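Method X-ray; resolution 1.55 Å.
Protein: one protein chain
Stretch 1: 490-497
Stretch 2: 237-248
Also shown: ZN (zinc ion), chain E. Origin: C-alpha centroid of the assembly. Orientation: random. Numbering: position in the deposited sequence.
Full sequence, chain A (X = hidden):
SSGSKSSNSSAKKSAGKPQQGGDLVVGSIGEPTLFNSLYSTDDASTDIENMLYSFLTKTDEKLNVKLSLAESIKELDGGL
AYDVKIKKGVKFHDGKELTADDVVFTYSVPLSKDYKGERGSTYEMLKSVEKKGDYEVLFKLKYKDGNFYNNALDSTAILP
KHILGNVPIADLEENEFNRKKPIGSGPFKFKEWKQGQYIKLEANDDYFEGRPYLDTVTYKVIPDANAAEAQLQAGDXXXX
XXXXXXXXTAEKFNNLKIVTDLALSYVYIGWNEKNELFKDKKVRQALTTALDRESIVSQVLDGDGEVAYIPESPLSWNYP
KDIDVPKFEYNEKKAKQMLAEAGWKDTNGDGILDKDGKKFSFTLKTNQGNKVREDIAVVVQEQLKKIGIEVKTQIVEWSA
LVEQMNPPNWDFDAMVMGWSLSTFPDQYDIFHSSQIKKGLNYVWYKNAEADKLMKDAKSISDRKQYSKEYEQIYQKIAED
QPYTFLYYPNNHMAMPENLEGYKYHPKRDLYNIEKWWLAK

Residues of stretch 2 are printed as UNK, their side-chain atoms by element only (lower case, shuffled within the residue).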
# COMPACT_ATOMS: atom_id res chain seq x y z
N ASN A 490 -8.71 -8.19 8.16
CA ASN A 490 -9.69 -8.69 7.20
C ASN A 490 -10.48 -7.51 6.62
O ASN A 490 -10.72 -6.52 7.29
CB ASN A 490 -10.68 -9.62 7.90
CG ASN A 490 -9.99 -10.84 8.49
OD1 ASN A 490 -9.30 -11.54 7.74
ND2 ASN A 490 -10.20 -11.12 9.77
N ASN A 491 -10.86 -7.64 5.36
CA ASN A 491 -11.77 -6.71 4.73
C ASN A 491 -13.21 -7.20 4.89
O ASN A 491 -13.49 -8.41 4.78
CB ASN A 491 -11.48 -6.59 3.26
CG ASN A 491 -10.21 -5.87 2.95
OD1 ASN A 491 -9.86 -4.91 3.62
ND2 ASN A 491 -9.51 -6.32 1.92
N HIS A 492 -14.13 -6.26 5.11
CA HIS A 492 -15.56 -6.52 5.19
C HIS A 492 -16.26 -5.57 4.23
O HIS A 492 -16.63 -4.45 4.60
CB HIS A 492 -16.06 -6.29 6.62
CG HIS A 492 -15.37 -7.15 7.63
ND1 HIS A 492 -14.18 -6.79 8.21
CD2 HIS A 492 -15.68 -8.37 8.14
CE1 HIS A 492 -13.79 -7.72 9.06
NE2 HIS A 492 -14.67 -8.69 9.03
N MET A 493 -16.39 -6.01 2.99
CA MET A 493 -16.83 -5.11 1.93
C MET A 493 -18.35 -5.13 1.79
O MET A 493 -18.93 -6.12 1.33
CB MET A 493 -16.16 -5.47 0.61
CG MET A 493 -14.65 -5.65 0.73
SD MET A 493 -13.85 -4.19 1.40
CE MET A 493 -14.37 -2.96 0.22
N ALA A 494 -18.98 -4.03 2.21
CA ALA A 494 -20.41 -3.82 2.03
C ALA A 494 -20.69 -3.24 0.66
O ALA A 494 -20.01 -2.34 0.22
CB ALA A 494 -20.93 -2.90 3.08
N MET A 495 -21.72 -3.78 -0.01
CA MET A 495 -22.05 -3.40 -1.38
C MET A 495 -23.54 -3.63 -1.62
O MET A 495 -24.18 -4.33 -0.85
CB MET A 495 -21.24 -4.22 -2.39
CG MET A 495 -21.54 -5.69 -2.31
SD MET A 495 -20.30 -6.65 -3.18
CE MET A 495 -18.99 -6.55 -2.01
N PRO A 496 -24.09 -3.03 -2.69
CA PRO A 496 -25.51 -3.24 -2.93
C PRO A 496 -25.87 -4.72 -3.09
O PRO A 496 -25.10 -5.47 -3.70
CB PRO A 496 -25.75 -2.46 -4.23
CG PRO A 496 -24.69 -1.44 -4.25
CD PRO A 496 -23.49 -2.17 -3.70
N GLU A 497 -27.01 -5.14 -2.56
CA GLU A 497 -27.34 -6.58 -2.58
C GLU A 497 -27.51 -7.08 -4.02
O GLU A 497 -27.30 -8.27 -4.30
CB GLU A 497 -28.54 -6.92 -1.70
CG GLU A 497 -29.87 -6.40 -2.16
CD GLU A 497 -30.98 -6.73 -1.16
OE1 GLU A 497 -32.11 -6.20 -1.31
OE2 GLU A 497 -30.71 -7.53 -0.21
N UNK A 237 -23.75 6.55 0.83
CA UNK A 237 -22.74 5.76 0.13
C UNK A 237 -23.31 4.35 0.02
O UNK A 237 -24.21 3.97 0.79
c UNK A 237 -21.36 5.74 0.85
c UNK A 237 -21.40 5.07 2.22
c UNK A 237 -20.03 4.94 2.90
c UNK A 237 -20.82 7.17 0.98
N UNK A 238 -22.78 3.59 -0.93
CA UNK A 238 -23.26 2.23 -1.14
C UNK A 238 -22.17 1.20 -1.30
O UNK A 238 -22.47 0.04 -1.63
o UNK A 238 -22.53 2.74 -3.82
n UNK A 238 -24.60 3.10 -4.49
c UNK A 238 -24.27 2.18 -2.30
c UNK A 238 -23.71 2.71 -3.59
N UNK A 239 -20.92 1.57 -1.02
CA UNK A 239 -19.79 0.63 -1.04
C UNK A 239 -18.77 1.08 -0.01
O UNK A 239 -18.35 2.25 -0.02
c UNK A 239 -15.98 -1.48 -2.42
c UNK A 239 -19.19 0.57 -2.44
c UNK A 239 -16.88 -0.45 -2.23
c UNK A 239 -16.40 -2.71 -2.98
c UNK A 239 -17.73 -2.85 -3.41
c UNK A 239 -18.21 -0.57 -2.65
c UNK A 239 -18.62 -1.77 -3.23
N UNK A 240 -18.39 0.19 0.91
CA UNK A 240 -17.54 0.60 2.04
C UNK A 240 -16.92 -0.62 2.71
O UNK A 240 -17.59 -1.64 2.86
c UNK A 240 -17.51 2.06 4.12
c UNK A 240 -15.68 3.46 4.76
c UNK A 240 -18.35 1.42 3.06
c UNK A 240 -15.88 3.15 6.09
c UNK A 240 -16.48 2.89 3.77
c UNK A 240 -16.86 2.32 6.45
c UNK A 240 -17.69 1.76 5.45
N UNK A 241 -15.67 -0.47 3.17
CA UNK A 241 -14.99 -1.46 4.01
C UNK A 241 -15.36 -1.22 5.45
O UNK A 241 -14.80 -0.34 6.12
n UNK A 241 -11.38 -2.48 4.24
c UNK A 241 -13.47 -1.34 3.82
c UNK A 241 -12.69 -2.49 4.47
o UNK A 241 -13.25 -3.37 5.16
N UNK A 242 -16.35 -1.96 5.92
CA UNK A 242 -16.89 -1.77 7.26
C UNK A 242 -15.93 -2.29 8.32
O UNK A 242 -15.50 -3.45 8.26
c UNK A 242 -18.79 -2.42 8.81
c UNK A 242 -18.22 -2.56 7.41
c UNK A 242 -19.21 -2.12 6.34
N UNK A 243 -15.62 -1.47 9.34
CA UNK A 243 -14.82 -1.99 10.46
C UNK A 243 -15.45 -3.22 11.10
O UNK A 243 -16.67 -3.29 11.24
c UNK A 243 -15.96 -0.04 9.52
c UNK A 243 -15.05 0.38 10.64
c UNK A 243 -14.86 -0.83 11.47
N UNK A 244 -14.63 -4.17 11.54
CA UNK A 244 -15.16 -5.41 12.13
C UNK A 244 -16.12 -5.20 13.29
O UNK A 244 -17.10 -5.94 13.45
c UNK A 244 -14.04 -6.32 12.59
N UNK A 245 -15.85 -4.19 14.12
CA UNK A 245 -16.68 -3.90 15.27
C UNK A 245 -18.09 -3.47 14.87
O UNK A 245 -19.01 -3.60 15.66
c UNK A 245 -16.03 -2.81 16.18
o UNK A 245 -15.72 -1.66 15.41
c UNK A 245 -14.74 -3.32 16.79
N UNK A 246 -18.26 -2.99 13.63
CA UNK A 246 -19.56 -2.57 13.13
C UNK A 246 -20.26 -3.62 12.24
O UNK A 246 -21.30 -3.32 11.65
o UNK A 246 -18.01 0.58 12.83
c UNK A 246 -18.97 -0.11 13.21
o UNK A 246 -19.59 0.11 14.27
c UNK A 246 -19.41 -1.27 12.34
N UNK A 247 -19.70 -4.82 12.13
CA UNK A 247 -20.25 -5.85 11.25
C UNK A 247 -21.72 -6.17 11.56
O UNK A 247 -22.56 -6.18 10.67
c UNK A 247 -21.43 -9.82 9.49
c UNK A 247 -19.44 -7.14 11.32
c UNK A 247 -19.57 -9.16 8.13
c UNK A 247 -19.87 -8.13 10.27
c UNK A 247 -21.01 -8.91 10.46
c UNK A 247 -19.17 -8.27 9.11
c UNK A 247 -20.70 -9.95 8.34
o UNK A 247 -21.11 -10.82 7.37
N UNK A 248 -22.01 -6.45 12.82
CA UNK A 248 -23.36 -6.88 13.19
C UNK A 248 -24.37 -5.76 13.02
O UNK A 248 -25.54 -6.02 12.75
c UNK A 248 -23.38 -7.46 14.59
n UNK A 248 -23.14 -10.02 18.22
c UNK A 248 -22.69 -8.80 14.63
c UNK A 248 -23.15 -9.64 15.77
c UNK A 248 -22.61 -9.16 17.12
ZN ZN E . -14.64 -10.46 10.04
O HOH W 1 -12.99 -4.25 7.84

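Position 237 carries four carbons, forked at the first, with one arm two carbons long; it lies out of reach of stretch 1 and is Ile237. Position 238 has two carbons, the second bearing one oxygen and one nitrogen. Its backbone O sits 3.2 Å from Pro496 CD and receives a CA-H...O contact from Met495 CA at 3.5 Å, yet finds no polar partner. This is Asn238.

At 239 one carbon leads to a six-carbon ring without a heteroatom. One ring carbon lies 3.4 Å from Met493 CE and another 3.7 Å from Met495 CB, so both methionines pack against the ring obliquely, from the same side of its plane. This is Phe239. Position 240 repeats the pattern, one carbon and a bare six-carbon ring. Here the backbone does the work, with the N of 240 donating to Ala494 O at 3.1 Å and Ala494 N to the O of 240 at 2.8 Å. The residue is Phe240.

Position 241 has two carbons, then one oxygen and one nitrogen. The oxygen accepts from His492 N at 3.0 Å, nearly straight, and the nitrogen gives a weak bond to Asn491 OD1 at 2.9 Å. An amide able to do both is Asn241.

At 242 one carbon bears two more: one branch carbon lies 3.8 Å from Ala494 CB, while the backbone N donates to His492 O at 2.8 Å. This is Val242. At 243 three carbons close a ring onto the backbone nitrogen, giving Pro243, which points away. A single carbon at 244, 3.8 Å from His492 CE1, is Ala244, whose CA lies over one face of the imidazole.

Position 245, one carbon carrying an oxygen and a carbon, is Thr245; 246, two carbons ending in two oxygens, is Asp246. Neither touches stretch 1. At 247 one carbon leads to a six-carbon ring bearing an oxygen; a ring carbon lies 3.6 Å from His492 CD2, the two rings meeting obliquely. This is Tyr247. Four carbons in a row ending in nitrogen make 248 the exposed Lys248.

The contact works as a short antiparallel pairing extended by a side chain. Beyond the Ala494–Phe240 pair and the bond from Val242, the Asn241 amide reaches across to take the His492 NH. His492 also binds zinc through NE2 at 2.0 Å, and its ND1 donates at 2.8 Å to a water that in turn lies 2.8 Å from Asn241 OD1 and 2.7 Å from Val242 O. Backbone bonds fix the register; methionine–phenylalanine packing fills one end, and Ala244 and Tyr247 pack against the histidine at the other.

Stretch 2 (237-248) INFFNVPATDYK
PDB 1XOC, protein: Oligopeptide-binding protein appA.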